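Local coordinates for protein type III effector HopU1 (PDB 3U0J) that probably acts as an NAD+-dependent ADP-ribosyltransferase that modifies arginine side chains of its target proteins, at residues 190-203 with 238-252. Sequence-based numbering, arbitrary orientation.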
loop_
_atom_site.group_PDB
_atom_site.type_symbol
_atom_site.label_atom_id
_atom_site.label_comp_id
_atom_site.label_asym_id
_atom_site.label_seq_id
_atom_site.Cartn_x
_atom_site.Cartn_y
_atom_site.Cartn_z
ATOM N N GLY A 190 -3.964 0.867 23.480
ATOM C CA GLY A 190 -3.329 -0.060 22.571
ATOM C C GLY A 190 -3.031 0.570 21.224
ATOM O O GLY A 190 -3.832 1.336 20.677
ATOM N N ARG A 191 -1.871 0.240 20.670
ATOM C CA ARG A 191 -1.525 0.740 19.345
ATOM C C ARG A 191 -2.330 0.096 18.217
ATOM O O ARG A 191 -2.637 -1.095 18.241
ATOM C CB ARG A 191 -0.031 0.564 19.087
ATOM C CG ARG A 191 0.819 1.428 19.987
ATOM C CD ARG A 191 2.269 1.008 19.966
ATOM N NE ARG A 191 3.071 1.966 20.722
ATOM C CZ ARG A 191 4.397 2.056 20.653
ATOM N NH1 ARG A 191 5.083 1.240 19.857
ATOM N NH2 ARG A 191 5.032 2.972 21.382
ATOM N N TYR A 192 -2.686 0.899 17.232
ATOM C CA TYR A 192 -3.194 0.352 16.004
ATOM C C TYR A 192 -1.995 -0.021 15.156
ATOM O O TYR A 192 -1.163 0.827 14.823
ATOM C CB TYR A 192 -4.048 1.380 15.280
ATOM C CG TYR A 192 -4.671 0.853 14.010
ATOM C CD1 TYR A 192 -4.131 1.176 12.773
ATOM C CD2 TYR A 192 -5.790 0.035 14.044
ATOM C CE1 TYR A 192 -4.692 0.710 11.600
ATOM C CE2 TYR A 192 -6.365 -0.435 12.869
ATOM C CZ TYR A 192 -5.805 -0.094 11.649
ATOM O OH TYR A 192 -6.338 -0.560 10.469
ATOM N N VAL A 193 -1.902 -1.297 14.814
ATOM C CA VAL A 193 -0.774 -1.807 14.045
ATOM C C VAL A 193 -1.252 -2.481 12.767
ATOM O O VAL A 193 -2.108 -3.379 12.798
ATOM C CB VAL A 193 0.033 -2.815 14.872
ATOM C CG1 VAL A 193 1.138 -3.441 14.025
ATOM C CG2 VAL A 193 0.608 -2.131 16.108
ATOM N N GLU A 194 -0.700 -2.037 11.640
ATOM C CA GLU A 194 -1.042 -2.622 10.340
ATOM C C GLU A 194 0.132 -3.404 9.724
ATOM O O GLU A 194 1.122 -2.812 9.283
ATOM C CB GLU A 194 -1.526 -1.543 9.374
ATOM C CG GLU A 194 -1.646 -2.051 7.950
ATOM C CD GLU A 194 -2.633 -3.187 7.839
ATOM O OE1 GLU A 194 -2.204 -4.348 7.672
ATOM O OE2 GLU A 194 -3.844 -2.909 7.944
ATOM N N PRO A 195 0.039 -4.741 9.717
ATOM C CA PRO A 195 1.155 -5.560 9.212
ATOM C C PRO A 195 1.363 -5.400 7.717
ATOM O O PRO A 195 2.477 -5.595 7.229
ATOM C CB PRO A 195 0.723 -6.992 9.525
ATOM C CG PRO A 195 -0.264 -6.836 10.685
ATOM C CD PRO A 195 -0.967 -5.531 10.442
ATOM N N ALA A 196 0.313 -5.049 6.985
ATOM C CA ALA A 196 0.449 -4.904 5.540
ATOM C C ALA A 196 0.860 -3.479 5.168
ATOM O O ALA A 196 1.158 -2.675 6.041
ATOM C CB ALA A 196 -0.827 -5.310 4.847
ATOM N N PHE A 197 0.876 -3.177 3.873
ATOM C CA PHE A 197 1.226 -1.849 3.377
ATOM C C PHE A 197 0.018 -0.938 3.466
ATOM O O PHE A 197 -0.885 -1.067 2.645
ATOM C CB PHE A 197 1.624 -1.953 1.895
ATOM C CG PHE A 197 2.859 -2.753 1.657
ATOM C CD1 PHE A 197 4.105 -2.173 1.770
ATOM C CD2 PHE A 197 2.781 -4.083 1.348
ATOM C CE1 PHE A 197 5.253 -2.912 1.579
ATOM C CE2 PHE A 197 3.919 -4.832 1.161
ATOM C CZ PHE A 197 5.160 -4.243 1.268
ATOM N N MET A 198 -0.021 -0.015 4.423
ATOM C CA MET A 198 -1.178 0.872 4.528
ATOM C C MET A 198 -1.253 1.881 3.398
ATOM O O MET A 198 -0.247 2.477 2.981
ATOM C CB MET A 198 -1.249 1.606 5.857
ATOM C CG MET A 198 -2.683 2.043 6.167
ATOM S SD MET A 198 -2.849 3.123 7.584
ATOM C CE MET A 198 -2.604 1.976 8.918
ATOM N N SER A 199 -2.461 2.061 2.892
ATOM C CA SER A 199 -2.683 2.952 1.773
ATOM C C SER A 199 -3.581 4.062 2.248
ATOM O O SER A 199 -4.602 3.813 2.887
ATOM C CB SER A 199 -3.347 2.195 0.631
ATOM O OG SER A 199 -3.719 3.086 -0.398
ATOM N N THR A 200 -3.207 5.291 1.950
ATOM C CA THR A 200 -3.928 6.434 2.489
ATOM C C THR A 200 -4.029 7.511 1.419
ATOM O O THR A 200 -3.346 7.433 0.398
ATOM C CB THR A 200 -3.198 7.009 3.729
ATOM O OG1 THR A 200 -1.999 7.691 3.319
ATOM C CG2 THR A 200 -2.846 5.890 4.730
ATOM N N THR A 201 -4.868 8.515 1.636
ATOM C CA THR A 201 -4.981 9.572 0.638
ATOM C C THR A 201 -4.879 10.950 1.269
ATOM O O THR A 201 -5.356 11.163 2.370
ATOM C CB THR A 201 -6.284 9.464 -0.162
ATOM O OG1 THR A 201 -6.331 10.517 -1.124
ATOM C CG2 THR A 201 -7.446 9.618 0.748
ATOM N N ARG A 202 -4.242 11.880 0.568
ATOM C CA ARG A 202 -4.178 13.262 1.032
ATOM C C ARG A 202 -5.533 13.985 0.971
ATOM O O ARG A 202 -5.766 14.957 1.691
ATOM C CB ARG A 202 -3.166 14.038 0.208
ATOM C CG ARG A 202 -1.759 13.945 0.720
ATOM C CD ARG A 202 -0.824 14.734 -0.189
ATOM N NE ARG A 202 -0.498 13.952 -1.373
ATOM C CZ ARG A 202 0.625 14.092 -2.069
ATOM N NH1 ARG A 202 1.523 15.006 -1.695
ATOM N NH2 ARG A 202 0.851 13.314 -3.129
ATOM N N ILE A 203 -6.420 13.502 0.111
ATOM C CA ILE A 203 -7.677 14.174 -0.148
ATOM C C ILE A 203 -8.831 13.594 0.681
ATOM O O ILE A 203 -9.264 12.451 0.458
ATOM C CB ILE A 203 -8.028 14.077 -1.639
ATOM C CG1 ILE A 203 -6.784 14.341 -2.504
ATOM C CG2 ILE A 203 -9.153 15.027 -1.983
ATOM C CD1 ILE A 203 -6.911 13.807 -3.957
ATOM N N SER A 238 -4.171 10.535 -9.502
ATOM C CA SER A 238 -5.241 11.416 -9.015
ATOM C C SER A 238 -5.782 11.012 -7.637
ATOM O O SER A 238 -6.385 11.834 -6.945
ATOM C CB SER A 238 -6.401 11.421 -10.014
ATOM O OG SER A 238 -7.083 10.167 -10.008
ATOM N N GLU A 239 -5.607 9.745 -7.260
ATOM C CA GLU A 239 -5.992 9.295 -5.929
ATOM C C GLU A 239 -5.053 9.906 -4.878
ATOM O O GLU A 239 -5.345 9.862 -3.694
ATOM C CB GLU A 239 -6.030 7.758 -5.841
ATOM C CG GLU A 239 -7.280 7.109 -6.457
ATOM C CD GLU A 239 -7.110 5.601 -6.782
ATOM O OE1 GLU A 239 -6.026 5.024 -6.501
ATOM O OE2 GLU A 239 -8.065 4.991 -7.334
ATOM N N GLU A 240 -3.937 10.479 -5.329
ATOM C CA GLU A 240 -2.992 11.206 -4.468
ATOM C C GLU A 240 -2.577 10.444 -3.215
ATOM O O GLU A 240 -2.556 11.018 -2.119
ATOM C CB GLU A 240 -3.544 12.571 -4.053
ATOM C CG GLU A 240 -3.550 13.627 -5.150
ATOM C CD GLU A 240 -3.689 15.057 -4.598
ATOM O OE1 GLU A 240 -3.453 15.268 -3.378
ATOM O OE2 GLU A 240 -4.020 15.976 -5.392
ATOM N N GLU A 241 -2.220 9.173 -3.375
ATOM C CA GLU A 241 -1.943 8.322 -2.229
ATOM C C GLU A 241 -0.529 8.370 -1.615
ATOM O O GLU A 241 0.472 8.591 -2.283
ATOM C CB GLU A 241 -2.366 6.887 -2.508
ATOM C CG GLU A 241 -1.955 6.387 -3.836
ATOM C CD GLU A 241 -2.721 5.135 -4.238
ATOM O OE1 GLU A 241 -3.177 5.115 -5.417
ATOM O OE2 GLU A 241 -2.865 4.195 -3.384
ATOM N N ILE A 242 -0.501 8.173 -0.303
ATOM C CA ILE A 242 0.706 7.996 0.467
ATOM C C ILE A 242 0.637 6.563 1.005
ATOM O O ILE A 242 -0.413 6.157 1.517
ATOM C CB ILE A 242 0.695 8.962 1.642
ATOM C CG1 ILE A 242 0.561 10.401 1.151
ATOM C CG2 ILE A 242 1.929 8.787 2.474
ATOM C CD1 ILE A 242 1.623 10.794 0.173
ATOM N N MET A 243 1.724 5.793 0.867
ATOM C CA MET A 243 1.748 4.377 1.278
ATOM C C MET A 243 2.754 4.212 2.419
ATOM O O MET A 243 3.784 4.894 2.433
ATOM C CB MET A 243 2.107 3.473 0.079
ATOM C CG MET A 243 2.079 1.939 0.326
ATOM S SD MET A 243 2.336 0.885 -1.148
ATOM C CE MET A 243 0.765 1.032 -1.970
ATOM N N LEU A 244 2.451 3.354 3.397
ATOM C CA LEU A 244 3.372 3.126 4.517
ATOM C C LEU A 244 4.073 1.791 4.390
ATOM O O LEU A 244 3.514 0.861 3.839
ATOM C CB LEU A 244 2.637 3.143 5.855
ATOM C CG LEU A 244 2.137 4.478 6.410
ATOM C CD1 LEU A 244 3.042 5.574 5.944
ATOM C CD2 LEU A 244 0.757 4.749 5.907
ATOM N N PRO A 245 5.294 1.679 4.924
ATOM C CA PRO A 245 6.004 0.393 4.957
ATOM C C PRO A 245 5.278 -0.626 5.835
ATOM O O PRO A 245 4.536 -0.212 6.718
ATOM C CB PRO A 245 7.342 0.748 5.620
ATOM C CG PRO A 245 7.466 2.233 5.515
ATOM C CD PRO A 245 6.073 2.759 5.554
ATOM N N MET A 246 5.506 -1.922 5.609
ATOM C CA MET A 246 4.989 -2.983 6.483
ATOM C C MET A 246 5.118 -2.618 7.972
ATOM O O MET A 246 6.055 -1.920 8.368
ATOM C CB MET A 246 5.743 -4.297 6.238
ATOM C CG MET A 246 5.568 -4.927 4.874
ATOM S SD MET A 246 6.720 -6.305 4.675
ATOM C CE MET A 246 8.062 -5.807 5.737
ATOM N N MET A 247 4.188 -3.108 8.794
ATOM C CA MET A 247 4.271 -2.944 10.249
ATOM C C MET A 247 4.291 -1.497 10.729
ATOM O O MET A 247 5.034 -1.152 11.655
ATOM C CB MET A 247 5.473 -3.692 10.831
ATOM C CG MET A 247 5.182 -5.163 11.100
ATOM S SD MET A 247 3.783 -5.445 12.203
ATOM C CE MET A 247 3.247 -7.033 11.616
ATOM N N SER A 248 3.472 -0.658 10.104
ATOM C CA SER A 248 3.284 0.698 10.587
ATOM C C SER A 248 2.451 0.686 11.861
ATOM O O SER A 248 1.520 -0.115 12.014
ATOM C CB SER A 248 2.600 1.548 9.533
ATOM O OG SER A 248 1.285 1.085 9.345
ATOM N N GLU A 249 2.784 1.592 12.767
ATOM C CA GLU A 249 2.257 1.561 14.120
ATOM C C GLU A 249 1.674 2.922 14.485
ATOM O O GLU A 249 2.314 3.950 14.228
ATOM C CB GLU A 249 3.415 1.219 15.056
ATOM C CG GLU A 249 3.052 0.330 16.215
ATOM C CD GLU A 249 4.183 -0.602 16.629
ATOM O OE1 GLU A 249 5.057 -0.940 15.786
ATOM O OE2 GLU A 249 4.172 -1.009 17.812
ATOM N N PHE A 250 0.478 2.939 15.086
ATOM C CA PHE A 250 -0.191 4.212 15.435
ATOM C C PHE A 250 -0.787 4.286 16.840
ATOM O O PHE A 250 -1.292 3.302 17.377
ATOM C CB PHE A 250 -1.286 4.567 14.424
ATOM C CG PHE A 250 -0.830 4.508 12.999
ATOM C CD1 PHE A 250 -0.349 5.644 12.364
ATOM C CD2 PHE A 250 -0.858 3.308 12.299
ATOM C CE1 PHE A 250 0.089 5.588 11.056
ATOM C CE2 PHE A 250 -0.421 3.248 10.993
ATOM C CZ PHE A 250 0.054 4.392 10.370
ATOM N N VAL A 251 -0.723 5.480 17.418
ATOM C CA VAL A 251 -1.440 5.798 18.639
ATOM C C VAL A 251 -2.777 6.394 18.234
ATOM O O VAL A 251 -2.824 7.312 17.408
ATOM C CB VAL A 251 -0.687 6.868 19.434
ATOM C CG1 VAL A 251 -1.490 7.302 20.648
ATOM C CG2 VAL A 251 0.692 6.360 19.834
ATOM N N ILE A 252 -3.871 5.895 18.794
ATOM C CA ILE A 252 -5.140 6.558 18.534
ATOM C C ILE A 252 -5.331 7.709 19.506
ATOM O O ILE A 252 -5.626 7.483 20.672
ATOM C CB ILE A 252 -6.310 5.598 18.646
ATOM C CG1 ILE A 252 -6.028 4.352 17.795
ATOM C CG2 ILE A 252 -7.587 6.299 18.214
ATOM C CD1 ILE A 252 -6.957 3.195 18.040
HETATM O O HOH W 1 -3.304 3.847 21.418
HETATM O O HOH W 2 1.705 -0.089 6.560
#
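Y192 and F250 exchange backbone N-H...O bonds where strand 192-194 runs antiparallel to 248-252 (160° between directions), and, past the loops 195-198 and 244-247, strand 199-201 pairs with 241-243, also antiparallel (148°), around the hydrogen-bonded pair T200 and I242. At the outer end, R191 NH1 reaches E249 OE2 at 3.2 Å; the oxygen lies in the guanidinium plane but is met from above its own carboxylate plane, and the other oxygen of E249 goes to R133. On the opposite face of the sheet, Y192 and F250 project side by side, with F250 CD2 at the tyrosine ring edge, 3.9 Å from CD1. M198 comes from the other direction and brings its CE against F250 CE2.

Between the two strand pairs, water 2 accepts from M198 N and lies within hydrogen-bonding distance of A196 O, P245 O and S248 OG, bridging the loops. F197 stands beside M246, whose CG sits over one ring face, 4.0 Å from the centroid; the sulfurs of M243 and M246 lie oblique to the ring, and H98 meets it edge-to-face.

S199-T200-T201 and E239-E240-E241 are consistent with the S-T-S and E-x-E motifs of arginine-directed (R-S-E) ADP-ribosyltransferases, which this contact puts side by side; M198 and T200 touch R170, probably the R of that signature. S199 OG makes a weak 3.3 Å bond to E241 OE2, while E241 OE1 is held by S234. T200 OG1 stands between its own backbone N and carbonyl carbon (chi1 72°), where it joins T200 N on I242 O, at 2.8 Å and tilted from the carbonyl plane. T201 OG1 donates to E239 O at 2.8 Å and accepts from I203 N, an ST turn. Beyond it, R202 N bonds E240 O.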